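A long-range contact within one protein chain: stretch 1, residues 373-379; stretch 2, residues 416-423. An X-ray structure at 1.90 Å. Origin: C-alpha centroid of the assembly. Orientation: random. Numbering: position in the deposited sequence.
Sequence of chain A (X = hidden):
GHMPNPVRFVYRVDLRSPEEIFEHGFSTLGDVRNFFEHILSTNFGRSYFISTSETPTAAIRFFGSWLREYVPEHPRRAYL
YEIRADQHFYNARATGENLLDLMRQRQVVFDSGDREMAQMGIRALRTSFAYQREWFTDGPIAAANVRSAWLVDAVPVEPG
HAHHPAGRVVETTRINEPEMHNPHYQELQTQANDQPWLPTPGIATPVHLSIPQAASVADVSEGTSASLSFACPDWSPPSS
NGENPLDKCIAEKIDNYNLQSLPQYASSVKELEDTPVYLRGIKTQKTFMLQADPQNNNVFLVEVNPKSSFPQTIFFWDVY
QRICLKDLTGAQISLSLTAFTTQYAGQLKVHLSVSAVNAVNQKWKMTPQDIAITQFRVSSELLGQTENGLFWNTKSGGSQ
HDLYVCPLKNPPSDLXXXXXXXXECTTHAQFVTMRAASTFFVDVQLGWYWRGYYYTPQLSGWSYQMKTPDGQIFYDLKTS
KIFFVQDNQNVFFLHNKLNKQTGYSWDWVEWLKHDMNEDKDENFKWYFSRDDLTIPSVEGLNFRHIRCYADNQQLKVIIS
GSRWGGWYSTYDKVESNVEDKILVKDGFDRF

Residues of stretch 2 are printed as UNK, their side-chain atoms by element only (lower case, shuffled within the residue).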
# COMPACT_ATOMS: atom_id res chain seq x y z
N ILE A 373 -27.01 -1.60 -6.81
CA ILE A 373 -25.59 -1.91 -6.72
C ILE A 373 -25.07 -2.57 -7.99
O ILE A 373 -24.55 -3.69 -7.95
CB ILE A 373 -25.30 -2.81 -5.50
CG1 ILE A 373 -26.12 -2.36 -4.29
CG2 ILE A 373 -23.80 -2.80 -5.17
CD1 ILE A 373 -25.67 -1.01 -3.70
N THR A 374 -25.22 -1.89 -9.13
CA THR A 374 -24.74 -2.44 -10.40
C THR A 374 -23.95 -1.45 -11.21
O THR A 374 -23.35 -1.83 -12.21
CB THR A 374 -25.89 -2.86 -11.32
OG1 THR A 374 -26.71 -1.71 -11.59
CG2 THR A 374 -26.71 -3.96 -10.71
N GLN A 375 -24.00 -0.17 -10.84
CA GLN A 375 -23.29 0.88 -11.58
C GLN A 375 -22.30 1.58 -10.65
O GLN A 375 -22.67 2.04 -9.57
CB GLN A 375 -24.29 1.90 -12.14
CG GLN A 375 -25.31 1.27 -13.08
CD GLN A 375 -26.57 2.10 -13.23
OE1 GLN A 375 -26.65 3.22 -12.73
NE2 GLN A 375 -27.57 1.54 -13.90
N PHE A 376 -21.05 1.67 -11.08
CA PHE A 376 -19.99 2.13 -10.19
C PHE A 376 -19.18 3.28 -10.78
O PHE A 376 -18.66 3.18 -11.88
CB PHE A 376 -19.07 0.95 -9.86
CG PHE A 376 -19.73 -0.13 -9.04
CD1 PHE A 376 -20.60 -1.03 -9.62
CD2 PHE A 376 -19.47 -0.24 -7.68
CE1 PHE A 376 -21.22 -2.03 -8.86
CE2 PHE A 376 -20.08 -1.23 -6.92
CZ PHE A 376 -20.96 -2.11 -7.51
N ARG A 377 -19.09 4.36 -10.02
CA ARG A 377 -18.24 5.48 -10.37
C ARG A 377 -16.81 5.14 -9.95
O ARG A 377 -16.58 4.61 -8.87
CB ARG A 377 -18.71 6.74 -9.66
CG ARG A 377 -17.70 7.92 -9.66
CD ARG A 377 -18.37 9.18 -9.08
NE ARG A 377 -19.43 9.67 -9.98
CZ ARG A 377 -20.54 10.29 -9.58
NH1 ARG A 377 -20.79 10.49 -8.29
NH2 ARG A 377 -21.41 10.70 -10.49
N VAL A 378 -15.87 5.42 -10.83
CA VAL A 378 -14.46 5.12 -10.55
C VAL A 378 -13.73 6.43 -10.38
O VAL A 378 -13.69 7.24 -11.31
CB VAL A 378 -13.86 4.30 -11.71
CG1 VAL A 378 -12.36 4.04 -11.48
CG2 VAL A 378 -14.62 2.98 -11.85
N SER A 379 -13.17 6.66 -9.19
CA SER A 379 -12.59 7.96 -8.86
C SER A 379 -11.10 7.83 -8.56
O SER A 379 -10.66 6.83 -8.00
CB SER A 379 -13.29 8.56 -7.63
OG SER A 379 -14.68 8.73 -7.88
N UNK A 416 -18.10 12.89 -21.29
CA UNK A 416 -19.17 12.36 -20.46
C UNK A 416 -18.63 11.26 -19.57
O UNK A 416 -17.70 10.54 -19.95
o UNK A 416 -22.43 10.34 -22.14
c UNK A 416 -21.33 9.80 -22.39
c UNK A 416 -20.31 11.82 -21.31
c UNK A 416 -20.08 10.42 -21.81
o UNK A 416 -21.20 8.79 -23.11
N UNK A 417 -19.23 11.11 -18.39
CA UNK A 417 -18.75 10.14 -17.42
C UNK A 417 -19.05 8.70 -17.84
O UNK A 417 -20.09 8.41 -18.43
c UNK A 417 -19.29 10.43 -16.02
o UNK A 417 -18.94 8.81 -12.68
o UNK A 417 -20.22 10.46 -13.38
c UNK A 417 -18.67 9.51 -14.95
c UNK A 417 -19.33 9.60 -13.57
N UNK A 418 -18.11 7.82 -17.52
CA UNK A 418 -18.24 6.39 -17.74
C UNK A 418 -18.30 5.73 -16.38
O UNK A 418 -17.52 6.06 -15.48
c UNK A 418 -17.00 5.87 -18.44
c UNK A 418 -17.63 5.68 -20.82
c UNK A 418 -15.26 6.17 -20.17
c UNK A 418 -16.72 6.39 -19.84
N UNK A 419 -19.21 4.78 -16.22
CA UNK A 419 -19.33 4.05 -14.98
C UNK A 419 -19.26 2.57 -15.29
O UNK A 419 -19.69 2.12 -16.36
c UNK A 419 -20.67 5.89 -13.81
n UNK A 419 -21.85 7.43 -12.36
c UNK A 419 -21.89 6.25 -12.98
o UNK A 419 -22.85 5.49 -12.90
c UNK A 419 -20.64 4.42 -14.26
N UNK A 420 -18.70 1.80 -14.37
CA UNK A 420 -18.61 0.37 -14.58
C UNK A 420 -19.99 -0.24 -14.44
O UNK A 420 -20.72 0.08 -13.52
c UNK A 420 -17.66 -0.29 -13.56
c UNK A 420 -17.68 -1.82 -13.75
c UNK A 420 -15.17 -0.43 -13.01
c UNK A 420 -16.25 0.28 -13.76
N UNK A 421 -20.35 -1.11 -15.37
CA UNK A 421 -21.63 -1.79 -15.28
C UNK A 421 -21.39 -3.27 -15.00
O UNK A 421 -20.58 -3.92 -15.65
c UNK A 421 -22.47 -1.60 -16.56
c UNK A 421 -22.81 -0.12 -16.73
c UNK A 421 -22.53 -2.14 -19.08
c UNK A 421 -21.71 -2.12 -17.77
N UNK A 422 -22.11 -3.78 -14.01
CA UNK A 422 -21.94 -5.16 -13.57
C UNK A 422 -23.15 -5.98 -13.96
O UNK A 422 -24.28 -5.67 -13.57
c UNK A 422 -20.46 -4.52 -11.64
c UNK A 422 -21.74 -5.23 -12.05
c UNK A 422 -21.73 -6.69 -11.59
N UNK A 423 -22.91 -7.05 -14.70
CA UNK A 423 -23.96 -7.91 -15.19
C UNK A 423 -23.32 -9.15 -15.79
O UNK A 423 -22.14 -9.14 -16.13
c UNK A 423 -24.77 -7.17 -16.25
o UNK A 423 -27.02 -7.87 -16.02
c UNK A 423 -25.98 -7.95 -16.71
o UNK A 423 -25.88 -8.65 -17.75
O HOH W 1 -16.85 7.21 -13.06

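Position 416 carries three side-chain carbons in an unbranched run, the third bearing two oxygens: a carboxylate two carbons beyond CB, hence Glu416. It stays out of reach of stretch 1, and both oxygens are hydrogen-bonded elsewhere in the structure.

Position 417 repeats that pattern, three carbons ending in two oxygens, and its CA-to-CB bond points toward stretch 1. The oxygens meet the guanidinium of Arg377 near its plane, as expected of a carboxylate. The residue is Glu417: Arg377 NE donates to Glu417 OE2 at 2.9 Å (165° at the hydrogen) and Arg377 NH2 to Glu417 OE1 at 3.1 Å (162°), a two-pronged salt bridge.

At position 418 four carbons fork at the second, the mark of Leu418. Its side chain makes no contact with stretch 1, so the contribution comes from its backbone: water 1 donates to Leu418 O (2.8 Å) and to Glu417 OE2 (2.7 Å) while accepting from Val378 N (3.0 Å), filling a place where the strands have separated.

Position 419 has three carbons, the last with one oxygen and one nitrogen, an amide whose oxygen comes near Gln375 CB: Gln419. Gln419 NE2 makes a weak hydrogen bond to Glu417 OE2 (3.2 Å), and Gln419 OE1 lies 3.9 Å from Gln375 CB.

Position 420 shows four carbons forked at the first, one arm two carbons long, packed on Phe376 and Val378, which identifies Ile420. Ile420 CD1 lies 3.6 Å from Val378 CG2, and Ile420 CB lies 4.1 Å from Phe376 CB, on the same sheet face.

Position 421 again has four carbons forked at the first, one arm two carbons long, and pairs with Gln375 across the sheet, so this is Ile421. Its side chain is on the face opposite Phe376 and Ile420; Ile421 CA lies 3.5 Å from Thr374 O in a CA-H...O contact.

Position 422 has one carbon carrying two more, one of them against the Phe376 ring: Val422. Val422 CG2 is 3.8 Å from Phe376 CE1, oblique to the ring.

Position 423 has two carbons, the second with two oxygens: Asp423, whose side chain makes no contact with stretch 1.

The contact is an antiparallel strand pairing. Phe376 N to Ile420 O (2.9 Å) and Ile420 N to Phe376 O (2.8 Å) close a reciprocal pair, and Val422 N to Thr374 O (2.9 Å) extends the ladder into the loop residues. Beyond Phe376 the direct ladder gives way to side chains and solvent: the Arg377–Glu417 salt bridge and water 1 link the strands, with Glu417 OE2 serving both. Apolar packing by Phe376, Val378, Ile420 and Val422 completes the 500 Å² of buried surface.

Stretch 2 (416-423) EELQIIVD
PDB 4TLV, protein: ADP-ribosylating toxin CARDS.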